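Local coordinates for 3-dehydroquinate dehydratase (Clostridium difficile, PDB 4H3D), which catalyses the cis-dehydration of 3-dehydroquinate to 3-dehydroshikimate through an imine intermediate, the third step of the chorismate pathway, at residues E17-I22 with C219-G224; E67-L72 with S109-V114; A170-I175 with D201-T206. All blocks are in the same frame, centred on the assembly; numbering follows the deposited sequence. Where two conformers were deposited one is given.

Interaction 1 (E17-I22 with C219-G224); sequences EGRPKI and CGEIFG
P20 presses its ring on the first turn of helix 220-223, and this is the closely packed part of the contact. Its CG lies 3.5 Å from the backbone N of E221 and 3.8 Å from the carbonyl carbon of G220, while its CD meets E221 CB at 3.7 Å. G220 suits the spot because a CB there would point at the ring and come too near P20 CG. Proline sets a compact, apolar ring against the start of the helix, in van der Waals contact with its backbone.

Toward solvent the contact is looser. E221 runs out extended across R19, with CG anti to the backbone N (chi1 -168°), and brings OE2 within 3.7 Å of R19 CA. These two opposite charges do not pair: R19 NE stays 6.2 Å from E221 OE2. E221 OE1 bonds instead to H254 of helix 243-256. The R19 guanidinium bends back and grips P20 O side-on, with NE at 3.1 Å and NH2 at 3.3 Å, while its NH1 bonds to N247 and N251 of that same helix. The exposed G18, at the edge of the contact, has a positive phi that is easy for glycine, and its O only approaches E221 CG.

No hydrogen bond joins the two segments. Van der Waals packing sets the lead-in to strand 21-26 against the short helix preceding strand 227-229, at the seam of the TIM barrel where first and last strands meet.

Interaction 2 (E67-L72 with S109-V114); sequences EVLYEL and SNTGLV
The turn that leads from helix 98-110 into strand 116-120 packs here against helix 62-76, on the outer layer of the barrel, with L69 meeting T111, L113 and V114. L69 carries most of the contact. Its CG stands anti to the backbone N (chi1 -174°), and the two methyl branches divide the work. CD2 reaches tip to tip toward T111 OG1 at 3.6 Å, whereas CD1 touches V114 CG1 at 3.9 Å. Between them, L69 CG rests 3.8 Å from L113 CD1. A branched, wholly apolar residue can meet three neighbours at once in this way, and the same side chain also packs on I108 and on L81 of strand 81-84.

Y70, one residue on, starts away from the turn, but its ring swings back until CD1 lies 3.8 Å from L113 CD1. That methyl sits near the ring plane, so L113 meets the ring from its edge and not over a face.

T111 OG1 accepts from L113 N at 3.0 Å with an N-H...O angle of 160°, and it is also hydrogen-bonded to I108 O, which ties the turn to the helix before it. G112, between T111 and L113, adopts a positive phi, readily taken by glycine. L113 O in turn bonds R73 NE of helix 62-76. The bond from L113 N to T111 OG1 closes an ST turn, connecting a helix to the next strand of a TIM barrel.

Interaction 3 (A170-I175 with D201-T206); sequences ADLPKI and DRPIIT. With SHL (5-hydroxy-6-methyl-4-oxo-4H-pyran-2-carboxylic acid), chain I.
Strands 172-177 and 205-208 run parallel, K174 facing I205 with their CA atoms 4.5 Å apart and I175 facing T206. I205 makes both backbone hydrogen bonds: its N donates to P173 O at 2.8 Å, and its O accepts from I175 N at 2.9 Å, so the bonds fall on the residues flanking K174. P173 accepts through its O but, lacking an N-H, cannot donate to P203 O; that buried oxygen, with no hydrogen-bond partner in the model, meets P173 CD at 3.4 Å and L172 CD2 instead.

On the face carrying K174, the lysine CG lies 3.8 Å from I205 CG2, and I205 CD1 reaches back to L172 CB. I175 and T206 occupy the other face, where their CG2 methyls meet and T206 packs on L188 of helix 182-199. Farther back L172 CD2 touches P203 CB.

Where the strands have not yet begun, R202 ties the loops. Its NH2 donates to A170 O at 2.7 Å, the acceptor lying in the guanidinium plane, and in a salt bridge NE and NH1 both grip D201 OD1 side-on.

K174 is extended throughout, with chi3 and chi4 near 180°, which carries NZ away from the strand to the ligand in the barrel interior, in a 1.4 Å covalent bond with SHL CAL. H147, R86, R217 and Q240 hydrogen-bond to the same ligand. The bridged backbone and extended chain are consistent with a lysine held ready for substrate. The adduct marks NZ as the group that forms the imine, but joins it to the ligand's exocyclic carbon.

In the fold
All three contacts belong to one TIM barrel but lie at different depths. Interaction 3 is wholly buried and holds the ligand-bearing lysine. Interaction 1 is its near neighbour: the centres are 12 Å apart, and G224 O touches I204 CG1 at 3.9 Å. P20 nevertheless remains about 13 Å from SHL between side chain and ligand. Interaction 2 lies across the chain's centre from interaction 1, 28 Å away between centres, and 24 Å from interaction 3. It approaches the substrate site at L69, whose side chain is about 4 Å from that of W51, a 3-dehydroquinate-binding residue. Along the chain, interactions 2 and 3 both fall within the span closed by interaction 1.

Interaction 1 (E17-I22 with C219-G224)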
loop_
_atom_site.group_PDB
_atom_site.type_symbol
_atom_site.label_atom_id
_atom_site.label_comp_id
_atom_site.label_asym_id
_atom_site.label_seq_id
_atom_site.Cartn_x
_atom_site.Cartn_y
_atom_site.Cartn_z
ATOM N N GLU B 17 9.288 8.617 14.636
ATOM C CA GLU B 17 8.163 9.483 14.977
ATOM C C GLU B 17 7.409 9.856 13.706
ATOM O O GLU B 17 8.020 10.094 12.660
ATOM C CB GLU B 17 8.676 10.755 15.690
ATOM C CG GLU B 17 7.597 11.617 16.324
ATOM C CD GLU B 17 8.158 12.834 17.078
ATOM O OE1 GLU B 17 9.390 13.061 17.038
ATOM O OE2 GLU B 17 7.359 13.564 17.707
ATOM N N GLY B 18 6.081 9.885 13.799
ATOM C CA GLY B 18 5.223 10.279 12.690
ATOM C C GLY B 18 5.320 9.460 11.405
ATOM O O GLY B 18 5.362 8.225 11.416
ATOM N N ARG B 19 5.354 10.173 10.292
ATOM C CA ARG B 19 5.388 9.581 8.989
ATOM C C ARG B 19 6.766 8.930 8.797
ATOM O O ARG B 19 7.753 9.460 9.288
ATOM C CB ARG B 19 5.189 10.679 7.952
ATOM C CG ARG B 19 4.639 10.202 6.625
ATOM C CD ARG B 19 5.019 11.157 5.517
ATOM N NE ARG B 19 6.448 11.039 5.261
ATOM C CZ ARG B 19 7.094 11.623 4.265
ATOM N NH1 ARG B 19 6.446 12.392 3.398
ATOM N NH2 ARG B 19 8.404 11.430 4.137
ATOM N N PRO B 20 6.832 7.772 8.111
ATOM C CA PRO B 20 8.133 7.182 7.849
ATOM C C PRO B 20 9.010 8.140 7.076
ATOM O O PRO B 20 8.506 8.927 6.273
ATOM C CB PRO B 20 7.803 5.983 6.963
ATOM C CG PRO B 20 6.422 5.616 7.346
ATOM C CD PRO B 20 5.737 6.864 7.747
ATOM N N LYS B 21 10.311 8.053 7.294
ATOM C CA LYS B 21 11.255 8.917 6.607
ATOM C C LYS B 21 11.684 8.260 5.308
ATOM O O LYS B 21 11.803 7.030 5.229
ATOM C CB LYS B 21 12.460 9.207 7.505
ATOM C CG LYS B 21 12.070 9.694 8.929
ATOM C CD LYS B 21 11.202 10.941 8.902
ATOM C CE LYS B 21 10.818 11.387 10.316
ATOM N NZ LYS B 21 9.852 10.422 10.960
ATOM N N ILE B 22 11.907 9.075 4.291
ATOM C CA ILE B 22 12.314 8.575 2.986
ATOM C C ILE B 22 13.799 8.758 2.779
ATOM O O ILE B 22 14.337 9.883 2.941
ATOM C CB ILE B 22 11.598 9.321 1.842
ATOM C CG1 ILE B 22 10.094 9.122 1.940
ATOM C CG2 ILE B 22 12.102 8.810 0.476
ATOM C CD1 ILE B 22 9.305 9.896 0.894
ATOM N N CYS B 219 3.477 1.246 3.564
ATOM C CA CYS B 219 2.641 1.138 4.760
ATOM C C CYS B 219 3.368 1.139 6.101
ATOM O O CYS B 219 2.856 0.597 7.085
ATOM C CB CYS B 219 1.801 -0.137 4.649
ATOM S SG CYS B 219 2.807 -1.625 4.710
ATOM N N GLY B 220 4.537 1.758 6.153
ATOM C CA GLY B 220 5.308 1.828 7.380
ATOM C C GLY B 220 4.606 2.463 8.563
ATOM O O GLY B 220 4.752 2.004 9.702
ATOM N N GLU B 221 3.822 3.507 8.316
ATOM C CA GLU B 221 3.166 4.189 9.414
ATOM C C GLU B 221 2.197 3.274 10.135
ATOM O O GLU B 221 2.045 3.359 11.347
ATOM C CB GLU B 221 2.471 5.476 8.945
ATOM C CG GLU B 221 2.024 6.360 10.077
ATOM C CD GLU B 221 1.591 7.738 9.618
ATOM O OE1 GLU B 221 0.833 8.399 10.363
ATOM O OE2 GLU B 221 1.999 8.158 8.517
ATOM N N ILE B 222 1.556 2.387 9.403
ATOM C CA ILE B 222 0.620 1.462 10.021
ATOM C C ILE B 222 1.298 0.210 10.593
ATOM O O ILE B 222 1.039 -0.169 11.729
ATOM C CB ILE B 222 -0.499 1.061 9.034
ATOM C CG1 ILE B 222 -1.454 2.253 8.824
ATOM C CG2 ILE B 222 -1.290 -0.140 9.565
ATOM C CD1 ILE B 222 -2.247 2.666 10.083
ATOM N N PHE B 223 2.183 -0.414 9.825
ATOM C CA PHE B 223 2.780 -1.673 10.267
ATOM C C PHE B 223 4.058 -1.560 11.088
ATOM O O PHE B 223 4.372 -2.460 11.853
ATOM C CB PHE B 223 2.898 -2.634 9.091
ATOM C CG PHE B 223 1.567 -3.030 8.548
ATOM C CD1 PHE B 223 0.824 -4.017 9.170
ATOM C CD2 PHE B 223 1.008 -2.354 7.487
ATOM C CE1 PHE B 223 -0.428 -4.356 8.698
ATOM C CE2 PHE B 223 -0.253 -2.697 7.008
ATOM C CZ PHE B 223 -0.961 -3.690 7.614
ATOM N N GLY B 224 4.777 -0.462 10.943
ATOM C CA GLY B 224 5.917 -0.206 11.813
ATOM C C GLY B 224 7.274 0.101 11.226
ATOM O O GLY B 224 8.185 0.421 11.987
#

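Interaction 2 (E67-L72 with S109-V114)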
loop_
_atom_site.group_PDB
_atom_site.type_symbol
_atom_site.label_atom_id
_atom_site.label_comp_id
_atom_site.label_asym_id
_atom_site.label_seq_id
_atom_site.Cartn_x
_atom_site.Cartn_y
_atom_site.Cartn_z
ATOM N N GLU B 67 37.637 12.371 0.073
ATOM C CA GLU B 67 37.533 13.522 -0.829
ATOM C C GLU B 67 36.097 13.710 -1.319
ATOM O O GLU B 67 35.569 14.825 -1.307
ATOM C CB GLU B 67 38.478 13.360 -2.038
ATOM C CG GLU B 67 39.961 13.408 -1.710
ATOM C CD GLU B 67 40.849 13.245 -2.948
ATOM O OE1 GLU B 67 40.371 13.510 -4.071
ATOM O OE2 GLU B 67 42.023 12.879 -2.794
ATOM N N VAL B 68 35.465 12.617 -1.744
ATOM C CA VAL B 68 34.078 12.667 -2.219
ATOM C C VAL B 68 33.153 13.056 -1.071
ATOM O O VAL B 68 32.283 13.920 -1.213
ATOM C CB VAL B 68 33.627 11.324 -2.827
ATOM C CG1 VAL B 68 32.147 11.372 -3.187
ATOM C CG2 VAL B 68 34.464 10.997 -4.039
ATOM N N LEU B 69 33.371 12.448 0.078
ATOM C CA LEU B 69 32.559 12.732 1.257
ATOM C C LEU B 69 32.575 14.230 1.611
ATOM O O LEU B 69 31.516 14.794 1.932
ATOM C CB LEU B 69 33.056 11.913 2.427
ATOM C CG LEU B 69 32.252 11.974 3.710
ATOM C CD1 LEU B 69 30.805 11.566 3.444
ATOM C CD2 LEU B 69 32.914 11.084 4.774
ATOM N N TYR B 70 33.767 14.856 1.546
ATOM C CA TYR B 70 33.919 16.304 1.822
ATOM C C TYR B 70 33.030 17.112 0.918
ATOM O O TYR B 70 32.286 17.974 1.375
ATOM C CB TYR B 70 35.336 16.860 1.529
ATOM C CG TYR B 70 36.543 16.184 2.108
ATOM C CD1 TYR B 70 36.479 15.419 3.271
ATOM C CD2 TYR B 70 37.818 16.429 1.530
ATOM C CE1 TYR B 70 37.642 14.830 3.797
ATOM C CE2 TYR B 70 38.961 15.873 2.044
ATOM C CZ TYR B 70 38.884 15.074 3.174
ATOM O OH TYR B 70 40.040 14.531 3.669
ATOM N N GLU B 71 33.163 16.871 -0.383
ATOM C CA GLU B 71 32.382 17.595 -1.369
ATOM C C GLU B 71 30.895 17.340 -1.223
ATOM O O GLU B 71 30.103 18.264 -1.220
ATOM C CB GLU B 71 32.821 17.244 -2.782
ATOM C CG GLU B 71 34.183 17.767 -3.122
ATOM C CD GLU B 71 34.437 17.825 -4.616
ATOM O OE1 GLU B 71 33.448 17.947 -5.383
ATOM O OE2 GLU B 71 35.623 17.778 -5.017
ATOM N N LEU B 72 30.535 16.073 -1.104
ATOM C CA LEU B 72 29.159 15.682 -0.947
ATOM C C LEU B 72 28.538 16.422 0.246
ATOM O O LEU B 72 27.459 17.009 0.135
ATOM C CB LEU B 72 29.095 14.165 -0.747
ATOM C CG LEU B 72 27.744 13.477 -0.600
ATOM C CD1 LEU B 72 26.844 13.771 -1.782
ATOM C CD2 LEU B 72 27.980 11.955 -0.462
ATOM N N SER B 109 33.413 6.915 9.882
ATOM C CA SER B 109 32.695 7.342 11.099
ATOM C C SER B 109 33.499 8.393 11.826
ATOM O O SER B 109 32.943 9.294 12.420
ATOM C CB SER B 109 32.468 6.179 12.072
ATOM O OG SER B 109 31.632 5.197 11.533
ATOM N N ASN B 110 34.826 8.252 11.782
ATOM C CA ASN B 110 35.722 9.179 12.462
ATOM C C ASN B 110 35.735 10.603 11.879
ATOM O O ASN B 110 36.088 11.545 12.582
ATOM C CB ASN B 110 37.160 8.629 12.486
ATOM C CG ASN B 110 38.053 9.414 13.403
ATOM O OD1 ASN B 110 37.715 9.624 14.564
ATOM N ND2 ASN B 110 39.201 9.873 12.890
ATOM N N THR B 111 35.351 10.762 10.607
ATOM C CA THR B 111 35.362 12.096 9.980
ATOM C C THR B 111 34.361 13.058 10.591
ATOM O O THR B 111 34.550 14.255 10.525
ATOM C CB THR B 111 35.040 12.044 8.471
ATOM O OG1 THR B 111 33.700 11.570 8.279
ATOM C CG2 THR B 111 36.028 11.160 7.732
ATOM N N GLY B 112 33.299 12.528 11.187
ATOM C CA GLY B 112 32.234 13.357 11.714
ATOM C C GLY B 112 31.303 13.832 10.591
ATOM O O GLY B 112 30.368 14.579 10.837
ATOM N N LEU B 113 31.545 13.369 9.363
ATOM C CA LEU B 113 30.744 13.787 8.203
ATOM C C LEU B 113 29.523 12.904 7.911
ATOM O O LEU B 113 28.662 13.305 7.124
ATOM C CB LEU B 113 31.627 13.867 6.948
ATOM C CG LEU B 113 32.827 14.813 7.037
ATOM C CD1 LEU B 113 33.579 14.861 5.707
ATOM C CD2 LEU B 113 32.381 16.217 7.445
ATOM N N VAL B 114 29.448 11.709 8.512
ATOM C CA VAL B 114 28.279 10.816 8.309
ATOM C C VAL B 114 27.445 10.714 9.576
ATOM O O VAL B 114 27.978 10.681 10.690
ATOM C CB VAL B 114 28.682 9.391 7.809
ATOM C CG1 VAL B 114 29.416 9.488 6.458
ATOM C CG2 VAL B 114 29.529 8.655 8.820
#

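Interaction 3 (A170-I175 with D201-T206)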
loop_
_atom_site.group_PDB
_atom_site.type_symbol
_atom_site.label_atom_id
_atom_site.label_comp_id
_atom_site.label_asym_id
_atom_site.label_seq_id
_atom_site.Cartn_x
_atom_site.Cartn_y
_atom_site.Cartn_z
ATOM N N ALA B 170 22.325 -2.133 17.477
ATOM C CA ALA B 170 21.851 -1.346 16.328
ATOM C C ALA B 170 20.896 -0.272 16.830
ATOM O O ALA B 170 20.050 -0.541 17.667
ATOM C CB ALA B 170 21.121 -2.223 15.323
ATOM N N ASP B 171 21.043 0.947 16.337
ATOM C CA ASP B 171 20.072 1.971 16.626
ATOM C C ASP B 171 18.829 1.677 15.779
ATOM O O ASP B 171 17.708 1.978 16.193
ATOM C CB ASP B 171 20.637 3.348 16.277
ATOM C CG ASP B 171 21.833 3.715 17.132
ATOM O OD1 ASP B 171 21.628 4.130 18.286
ATOM O OD2 ASP B 171 22.977 3.607 16.639
ATOM N N LEU B 172 19.050 1.062 14.600
ATOM C CA LEU B 172 17.994 0.782 13.629
ATOM C C LEU B 172 18.191 -0.563 12.927
ATOM O O LEU B 172 18.901 -0.648 11.914
ATOM C CB LEU B 172 17.960 1.893 12.552
ATOM C CG LEU B 172 17.623 3.319 12.996
ATOM C CD1 LEU B 172 17.909 4.320 11.856
ATOM C CD2 LEU B 172 16.173 3.431 13.484
ATOM N N PRO B 173 17.605 -1.631 13.482
ATOM C CA PRO B 173 17.626 -2.923 12.813
ATOM C C PRO B 173 16.956 -2.830 11.450
ATOM O O PRO B 173 15.907 -2.184 11.321
ATOM C CB PRO B 173 16.786 -3.802 13.724
ATOM C CG PRO B 173 16.870 -3.195 15.049
ATOM C CD PRO B 173 16.996 -1.709 14.813
ATOM N N LYS B 174 17.541 -3.478 10.441
ATOM C CA LYS B 174 16.988 -3.446 9.104
ATOM C C LYS B 174 16.996 -4.821 8.483
ATOM O O LYS B 174 18.018 -5.519 8.522
ATOM C CB LYS B 174 17.806 -2.521 8.200
ATOM C CG LYS B 174 17.358 -2.543 6.709
ATOM C CD LYS B 174 18.230 -1.680 5.854
ATOM C CE LYS B 174 17.773 -1.728 4.399
ATOM N NZ LYS B 174 18.659 -0.924 3.501
ATOM N N ILE B 175 15.872 -5.209 7.898
ATOM C CA ILE B 175 15.796 -6.473 7.193
ATOM C C ILE B 175 15.055 -6.331 5.892
ATOM O O ILE B 175 14.033 -5.645 5.802
ATOM C CB ILE B 175 15.235 -7.653 8.065
ATOM C CG1 ILE B 175 15.590 -8.991 7.410
ATOM C CG2 ILE B 175 13.734 -7.539 8.299
ATOM C CD1 ILE B 175 15.355 -10.193 8.293
ATOM N N ASP B 201 12.377 -1.977 21.117
ATOM C CA ASP B 201 12.482 -0.828 22.010
ATOM C C ASP B 201 13.156 0.320 21.266
ATOM O O ASP B 201 13.651 1.247 21.875
ATOM C CB ASP B 201 13.161 -1.165 23.342
ATOM C CG ASP B 201 14.604 -1.603 23.197
ATOM O OD1 ASP B 201 15.179 -1.580 22.079
ATOM O OD2 ASP B 201 15.169 -1.984 24.243
ATOM N N ARG B 202 13.154 0.223 19.932
ATOM C CA ARG B 202 13.721 1.248 19.044
ATOM C C ARG B 202 13.067 1.095 17.658
ATOM O O ARG B 202 12.372 0.101 17.403
ATOM C CB ARG B 202 15.231 1.076 18.942
ATOM C CG ARG B 202 15.653 -0.184 18.215
ATOM C CD ARG B 202 17.049 -0.597 18.652
ATOM N NE ARG B 202 17.064 -1.092 20.034
ATOM C CZ ARG B 202 18.168 -1.345 20.740
ATOM N NH1 ARG B 202 18.076 -1.800 21.983
ATOM N NH2 ARG B 202 19.364 -1.135 20.215
ATOM N N PRO B 203 13.288 2.068 16.762
ATOM C CA PRO B 203 12.649 1.940 15.456
ATOM C C PRO B 203 13.325 0.862 14.628
ATOM O O PRO B 203 14.519 0.587 14.819
ATOM C CB PRO B 203 12.835 3.327 14.820
ATOM C CG PRO B 203 13.383 4.217 15.943
ATOM C CD PRO B 203 14.105 3.284 16.847
ATOM N N ILE B 204 12.546 0.248 13.743
ATOM C CA ILE B 204 13.015 -0.798 12.866
ATOM C C ILE B 204 12.689 -0.440 11.432
ATOM O O ILE B 204 11.806 0.402 11.164
ATOM C CB ILE B 204 12.403 -2.175 13.209
ATOM C CG1 ILE B 204 10.889 -2.182 12.952
ATOM C CG2 ILE B 204 12.715 -2.544 14.700
ATOM C CD1 ILE B 204 10.217 -3.504 13.213
ATOM N N ILE B 205 13.428 -1.069 10.520
ATOM C CA ILE B 205 13.308 -0.871 9.089
ATOM C C ILE B 205 13.113 -2.231 8.438
ATOM O O ILE B 205 13.941 -3.128 8.613
ATOM C CB ILE B 205 14.620 -0.281 8.507
ATOM C CG1 ILE B 205 15.000 1.019 9.215
ATOM C CG2 ILE B 205 14.507 -0.090 6.982
ATOM C CD1 ILE B 205 16.506 1.428 8.976
ATOM N N THR B 206 12.034 -2.396 7.677
ATOM C CA THR B 206 11.783 -3.664 6.994
ATOM C C THR B 206 11.230 -3.443 5.627
ATOM O O THR B 206 10.553 -2.410 5.370
ATOM C CB THR B 206 10.740 -4.540 7.724
ATOM O OG1 THR B 206 9.434 -3.933 7.620
ATOM C CG2 THR B 206 11.131 -4.728 9.210
HETATM O OAD SHL I . 15.165 -0.230 -1.546
HETATM C CAH SHL I . 15.646 -1.380 -1.711
HETATM O OAA SHL I . 15.300 -2.093 -2.687
HETATM C CAK SHL I . 16.615 -1.867 -0.750
HETATM O OAG SHL I . 16.969 -1.014 0.349
HETATM C CAF SHL I . 18.046 -1.384 1.179
HETATM C CAL SHL I . 18.462 -0.511 2.129
HETATM C CAJ SHL I . 18.668 -2.551 0.906
HETATM O OAC SHL I . 19.707 -2.925 1.649
HETATM C CAI SHL I . 18.252 -3.363 -0.111
HETATM C CAE SHL I . 17.240 -3.034 -0.924
HETATM O OAB SHL I . 18.860 -4.520 -0.323
#